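Local structure of aminopeptidase-like protein (Chaetomium thermophilum, 5JM6) at residues F386-D391 with A434-I439; V85-R90 with G95-G100. The protein is probably a zinc-dependent M18-family aminopeptidase, and it assembles as a dodecamer. All blocks are in the same frame, centred on the assembly; numbering follows the deposited sequence.

Contact 1: F386-D391 with A434-I439; sequences FLVSSD and AILDRI. With ZN (zinc ion), chain H.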
loop_
_atom_site.group_PDB
_atom_site.type_symbol
_atom_site.label_atom_id
_atom_site.label_comp_id
_atom_site.label_asym_id
_atom_site.label_seq_id
_atom_site.Cartn_x
_atom_site.Cartn_y
_atom_site.Cartn_z
ATOM N N PHE A 386 -36.259 -14.653 -41.703
ATOM C CA PHE A 386 -35.389 -13.652 -41.108
ATOM C C PHE A 386 -35.882 -13.359 -39.697
ATOM O O PHE A 386 -37.085 -13.218 -39.474
ATOM C CB PHE A 386 -35.365 -12.382 -41.959
ATOM C CG PHE A 386 -34.290 -11.412 -41.568
ATOM C CD1 PHE A 386 -34.487 -10.518 -40.529
ATOM C CD2 PHE A 386 -33.082 -11.388 -42.244
ATOM C CE1 PHE A 386 -33.503 -9.624 -40.168
ATOM C CE2 PHE A 386 -32.092 -10.494 -41.887
ATOM C CZ PHE A 386 -32.304 -9.610 -40.848
ATOM N N LEU A 387 -34.953 -13.231 -38.756
ATOM C CA LEU A 387 -35.308 -12.994 -37.363
ATOM C C LEU A 387 -34.755 -11.671 -36.865
ATOM O O LEU A 387 -33.543 -11.482 -36.801
ATOM C CB LEU A 387 -34.790 -14.120 -36.465
ATOM C CG LEU A 387 -34.899 -13.793 -34.970
ATOM C CD1 LEU A 387 -36.320 -14.004 -34.461
ATOM C CD2 LEU A 387 -33.885 -14.566 -34.130
ATOM N N VAL A 388 -35.645 -10.755 -36.504
ATOM C CA VAL A 388 -35.209 -9.537 -35.847
ATOM C C VAL A 388 -35.306 -9.749 -34.341
ATOM O O VAL A 388 -36.398 -9.823 -33.779
ATOM C CB VAL A 388 -36.046 -8.317 -36.277
ATOM C CG1 VAL A 388 -35.668 -7.097 -35.456
ATOM C CG2 VAL A 388 -35.854 -8.042 -37.762
ATOM N N SER A 389 -34.146 -9.851 -33.700
ATOM C CA SER A 389 -34.067 -10.015 -32.255
ATOM C C SER A 389 -33.908 -8.642 -31.633
ATOM O O SER A 389 -32.875 -7.994 -31.800
ATOM C CB SER A 389 -32.898 -10.927 -31.874
ATOM O OG SER A 389 -32.632 -10.871 -30.483
ATOM N N SER A 390 -34.931 -8.190 -30.917
ATOM C CA SER A 390 -34.963 -6.797 -30.503
ATOM C C SER A 390 -34.886 -6.600 -28.992
ATOM O O SER A 390 -35.809 -6.948 -28.257
ATOM C CB SER A 390 -36.216 -6.116 -31.060
ATOM O OG SER A 390 -37.395 -6.586 -30.435
ATOM N N ASP A 391 -33.761 -6.043 -28.551
ATOM C CA ASP A 391 -33.585 -5.577 -27.180
ATOM C C ASP A 391 -33.234 -4.096 -27.230
ATOM O O ASP A 391 -32.718 -3.618 -28.235
ATOM C CB ASP A 391 -32.488 -6.366 -26.456
ATOM C CG ASP A 391 -32.645 -6.329 -24.944
ATOM O OD1 ASP A 391 -33.536 -5.604 -24.459
ATOM O OD2 ASP A 391 -31.878 -7.021 -24.240
ATOM N N ALA A 434 -27.990 -4.696 -44.852
ATOM C CA ALA A 434 -28.463 -4.380 -46.196
ATOM C C ALA A 434 -29.972 -4.582 -46.301
ATOM O O ALA A 434 -30.679 -3.763 -46.887
ATOM C CB ALA A 434 -27.739 -5.228 -47.232
ATOM N N ILE A 435 -30.458 -5.670 -45.712
ATOM C CA ILE A 435 -31.881 -5.988 -45.728
ATOM C C ILE A 435 -32.703 -4.973 -44.936
ATOM O O ILE A 435 -33.698 -4.448 -45.435
ATOM C CB ILE A 435 -32.141 -7.401 -45.163
ATOM C CG1 ILE A 435 -31.471 -8.455 -46.046
ATOM C CG2 ILE A 435 -33.635 -7.671 -45.050
ATOM C CD1 ILE A 435 -31.292 -9.790 -45.366
ATOM N N LEU A 436 -32.284 -4.687 -43.707
ATOM C CA LEU A 436 -33.068 -3.812 -42.839
ATOM C C LEU A 436 -32.944 -2.341 -43.227
ATOM O O LEU A 436 -33.862 -1.560 -42.988
ATOM C CB LEU A 436 -32.667 -3.998 -41.376
ATOM C CG LEU A 436 -32.819 -5.380 -40.739
ATOM C CD1 LEU A 436 -32.189 -5.351 -39.367
ATOM C CD2 LEU A 436 -34.276 -5.804 -40.643
ATOM N N ASP A 437 -31.815 -1.953 -43.817
ATOM C CA ASP A 437 -31.712 -0.610 -44.375
ATOM C C ASP A 437 -32.662 -0.483 -45.558
ATOM O O ASP A 437 -33.272 0.564 -45.770
ATOM C CB ASP A 437 -30.279 -0.285 -44.801
ATOM C CG ASP A 437 -29.434 0.227 -43.652
ATOM O OD1 ASP A 437 -29.985 0.405 -42.545
ATOM O OD2 ASP A 437 -28.226 0.469 -43.857
ATOM N N ARG A 438 -32.793 -1.566 -46.319
ATOM C CA ARG A 438 -33.686 -1.592 -47.469
ATOM C C ARG A 438 -35.148 -1.551 -47.034
ATOM O O ARG A 438 -35.956 -0.833 -47.620
ATOM C CB ARG A 438 -33.415 -2.832 -48.322
ATOM C CG ARG A 438 -34.442 -3.088 -49.407
ATOM C CD ARG A 438 -34.351 -2.060 -50.520
ATOM N NE ARG A 438 -35.236 -2.398 -51.630
ATOM C CZ ARG A 438 -35.870 -1.503 -52.379
ATOM N NH1 ARG A 438 -35.720 -0.208 -52.133
ATOM N NH2 ARG A 438 -36.656 -1.901 -53.370
ATOM N N ILE A 439 -35.487 -2.319 -46.004
ATOM C CA ILE A 439 -36.842 -2.288 -45.472
ATOM C C ILE A 439 -37.148 -0.902 -44.904
ATOM O O ILE A 439 -38.233 -0.361 -45.125
ATOM C CB ILE A 439 -37.052 -3.382 -44.404
ATOM C CG1 ILE A 439 -37.296 -4.725 -45.097
ATOM C CG2 ILE A 439 -38.221 -3.042 -43.493
ATOM C CD1 ILE A 439 -37.596 -5.867 -44.163
HETATM ZN ZN ZN H . -33.087 -6.403 -22.640
#
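The ring of Phe-386 meets Ile-435 and Leu-436 on the helix obliquely. Its CE2 lies 3.6 Å from CD1 of Ile-435, the closest approach here. Across the ring, but on the same side of its plane, CE1 is 3.9 Å from CD2 of Leu-436. In its own strand, CG2 of Val-388 sits at the ring edge, in the ring plane. Trp-510 also meets the ring, with the planes at about 40°.

Phe-386 holds CG anti to the backbone N (chi1 -168°), and its ring reaches across to the helix. Ile-435 runs alongside it, pointing the other way, and touches with CD1, the end of its longer branch. CD2 of Leu-436 reaches both strand residues, for CG2 of Val-388 is 4.0 Å from it. The contact is wholly apolar, and all four touching residues are buried.

The same strand runs on to the active-site metal. Asp-391 binds zinc through both carboxylate oxygens, OD1 at 2.0 Å and OD2 at 2.1 Å. His-133 and Asp-306 bind the same ion.

Strand 386-394 is an inner strand of the mixed sheet, between strands 127-133 and 473-481. Segment 434-439 of helix 430-443 runs at 82° to strand 386-390, with the two axes 11.5 Å apart. This is a helix laid across a mixed sheet by apolar packing, as in the alpha/beta fold of zinc exopeptidases. Helix 495-514 packs beside both elements: Val-388 touches Phe-506, and Ile-435 touches Trp-510. Leu-436 also rests on Ala-475 and Val-477 of strand 473-481.

Contact 2: V85-R90 with G95-G100; sequences VELPAR and GKLVPG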
loop_
_atom_site.group_PDB
_atom_site.type_symbol
_atom_site.label_atom_id
_atom_site.label_comp_id
_atom_site.label_asym_id
_atom_site.label_seq_id
_atom_site.Cartn_x
_atom_site.Cartn_y
_atom_site.Cartn_z
ATOM N N VAL A 85 -56.867 -16.761 -32.558
ATOM C CA VAL A 85 -57.279 -18.021 -31.954
ATOM C C VAL A 85 -56.128 -18.609 -31.144
ATOM O O VAL A 85 -54.998 -18.667 -31.622
ATOM C CB VAL A 85 -57.733 -19.031 -33.029
ATOM C CG1 VAL A 85 -57.975 -20.402 -32.420
ATOM C CG2 VAL A 85 -58.977 -18.524 -33.740
ATOM N N GLU A 86 -56.409 -19.033 -29.917
ATOM C CA GLU A 86 -55.373 -19.595 -29.056
ATOM C C GLU A 86 -55.123 -21.064 -29.369
ATOM O O GLU A 86 -56.065 -21.843 -29.499
ATOM C CB GLU A 86 -55.752 -19.444 -27.582
ATOM C CG GLU A 86 -54.784 -20.137 -26.635
ATOM C CD GLU A 86 -55.032 -19.802 -25.177
ATOM O OE1 GLU A 86 -54.169 -20.142 -24.339
ATOM O OE2 GLU A 86 -56.082 -19.202 -24.866
ATOM N N LEU A 87 -53.853 -21.442 -29.489
ATOM C CA LEU A 87 -53.511 -22.841 -29.701
ATOM C C LEU A 87 -52.906 -23.439 -28.435
ATOM O O LEU A 87 -51.728 -23.226 -28.146
ATOM C CB LEU A 87 -52.537 -22.973 -30.874
ATOM C CG LEU A 87 -53.054 -22.461 -32.220
ATOM C CD1 LEU A 87 -51.933 -22.368 -33.243
ATOM C CD2 LEU A 87 -54.162 -23.361 -32.727
ATOM N N PRO A 88 -53.705 -24.221 -27.693
ATOM C CA PRO A 88 -53.228 -24.844 -26.453
ATOM C C PRO A 88 -52.221 -25.944 -26.749
ATOM O O PRO A 88 -52.467 -26.765 -27.634
ATOM C CB PRO A 88 -54.506 -25.416 -25.827
ATOM C CG PRO A 88 -55.633 -24.701 -26.510
ATOM C CD PRO A 88 -55.144 -24.445 -27.898
ATOM N N ALA A 89 -51.115 -25.967 -26.015
ATOM C CA ALA A 89 -50.039 -26.907 -26.303
ATOM C C ALA A 89 -50.500 -28.360 -26.214
ATOM O O ALA A 89 -50.064 -29.201 -26.999
ATOM C CB ALA A 89 -48.865 -26.669 -25.365
ATOM N N ARG A 90 -51.392 -28.656 -25.275
ATOM C CA ARG A 90 -51.799 -30.038 -25.046
ATOM C C ARG A 90 -52.716 -30.588 -26.139
ATOM O O ARG A 90 -52.846 -31.802 -26.281
ATOM C CB ARG A 90 -52.483 -30.173 -23.685
ATOM C CG ARG A 90 -51.541 -30.010 -22.506
ATOM C CD ARG A 90 -52.299 -30.027 -21.193
ATOM N NE ARG A 90 -51.401 -29.996 -20.045
ATOM C CZ ARG A 90 -51.430 -30.880 -19.053
ATOM N NH1 ARG A 90 -52.317 -31.865 -19.068
ATOM N NH2 ARG A 90 -50.574 -30.778 -18.045
ATOM N N GLY A 95 -54.890 -30.414 -37.543
ATOM C CA GLY A 95 -56.030 -30.039 -38.357
ATOM C C GLY A 95 -56.168 -28.552 -38.664
ATOM O O GLY A 95 -56.236 -28.156 -39.827
ATOM N N LYS A 96 -56.112 -27.732 -37.612
ATOM C CA LYS A 96 -56.713 -26.386 -37.580
ATOM C C LYS A 96 -56.184 -25.251 -38.434
ATOM O O LYS A 96 -56.881 -24.254 -38.622
ATOM C CB LYS A 96 -56.629 -25.799 -36.181
ATOM C CG LYS A 96 -56.909 -26.653 -35.006
ATOM C CD LYS A 96 -57.202 -25.646 -33.912
ATOM C CE LYS A 96 -56.577 -25.988 -32.595
ATOM N NZ LYS A 96 -57.606 -26.669 -31.799
ATOM N N LEU A 97 -54.931 -25.313 -38.843
ATOM C CA LEU A 97 -54.311 -24.083 -39.299
ATOM C C LEU A 97 -54.577 -23.860 -40.775
ATOM O O LEU A 97 -54.489 -24.777 -41.591
ATOM C CB LEU A 97 -52.818 -24.085 -38.987
ATOM C CG LEU A 97 -52.466 -24.237 -37.503
ATOM C CD1 LEU A 97 -50.980 -24.020 -37.292
ATOM C CD2 LEU A 97 -53.281 -23.292 -36.625
ATOM N N VAL A 98 -54.918 -22.620 -41.099
ATOM C CA VAL A 98 -55.472 -22.280 -42.394
ATOM C C VAL A 98 -54.853 -20.959 -42.845
ATOM O O VAL A 98 -54.539 -20.107 -42.012
ATOM C CB VAL A 98 -57.025 -22.192 -42.312
ATOM C CG1 VAL A 98 -57.476 -20.869 -41.695
ATOM C CG2 VAL A 98 -57.672 -22.414 -43.669
ATOM N N PRO A 99 -54.624 -20.801 -44.160
ATOM C CA PRO A 99 -54.117 -19.516 -44.653
ATOM C C PRO A 99 -55.039 -18.366 -44.267
ATOM O O PRO A 99 -56.260 -18.531 -44.259
ATOM C CB PRO A 99 -54.081 -19.709 -46.169
ATOM C CG PRO A 99 -53.936 -21.173 -46.357
ATOM C CD PRO A 99 -54.674 -21.820 -45.223
ATOM N N GLY A 100 -54.457 -17.220 -43.933
ATOM C CA GLY A 100 -55.238 -16.080 -43.494
ATOM C C GLY A 100 -55.609 -16.143 -42.023
ATOM O O GLY A 100 -56.200 -15.207 -41.492
#
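Leu-87 meets Leu-97 and Lys-96, and both of its methyls take part. CD1 meets Leu-97, while CD2 meets Lys-96 and, more loosely, Leu-97. The apolar part is the leucine pair. CD1 of Leu-87 is 3.8 Å from CD2 of Leu-97, and the two side chains reach toward each other tip to tip. The same Leu-97 methyl is 4.0 Å from CD2 of Leu-87, so it bears on both branches. In Leu-97 CG lies beside the backbone N and opposite the carbonyl carbon (chi1 -59°), and its CD2 branch makes the touch.

The second kind is aliphatic contact with a lysine. CE of Lys-96 is 3.6 Å from CD2 of Leu-87, and CD is 4.0 Å from the same methyl. The two chains lie alongside each other and point opposite ways. The lysine chain is bent at its last two torsions (chi3 -138°, chi4 -97°). Its methylenes, rather than its ammonium group, make this contact.

Polar bonds tie the segments to their surroundings: Leu-87 O accepts a hydrogen bond from Thr-105 OG1, and Arg-90 forms a salt bridge with Asp-514 of a neighbouring subunit. Strand 85-86, an outermost strand of the mixed sheet within this chain, pairs with strand 102-107, while Leu-97 also packs on Ile-361 and Phe-365 of helix 353-368.

The chemistry grades from buried to exposed. The two leucines are buried, and Lys-96 is exposed to solvent. Between these two segments the touch is van der Waals only; the short loop they bound is also pinned by the bond from Trp-93 NE1 to Pro-88 O. The contact lies away from the zinc site, and its lysine contributes hydrocarbon rather than charge.

How the contacts relate
The two contacts reach the same mixed sheet at different places. Contact 1 involves an inner strand, and its touching residues are all buried. Contact 2 lies by strand 85-86, at the sheet's edge within this chain, and runs from buried leucines to an exposed lysine. Their centres are about 27 Å apart, and their nearest atoms about 18 Å, so they do not touch. Contact 1 joins a strand to a helix 43 residues further along the chain; contact 2 closes a loop between segments near in sequence. Both depend on apolar contact, but an aromatic ring leads in the first and leucine methyls in the second. Only contact 1 carries a zinc ligand.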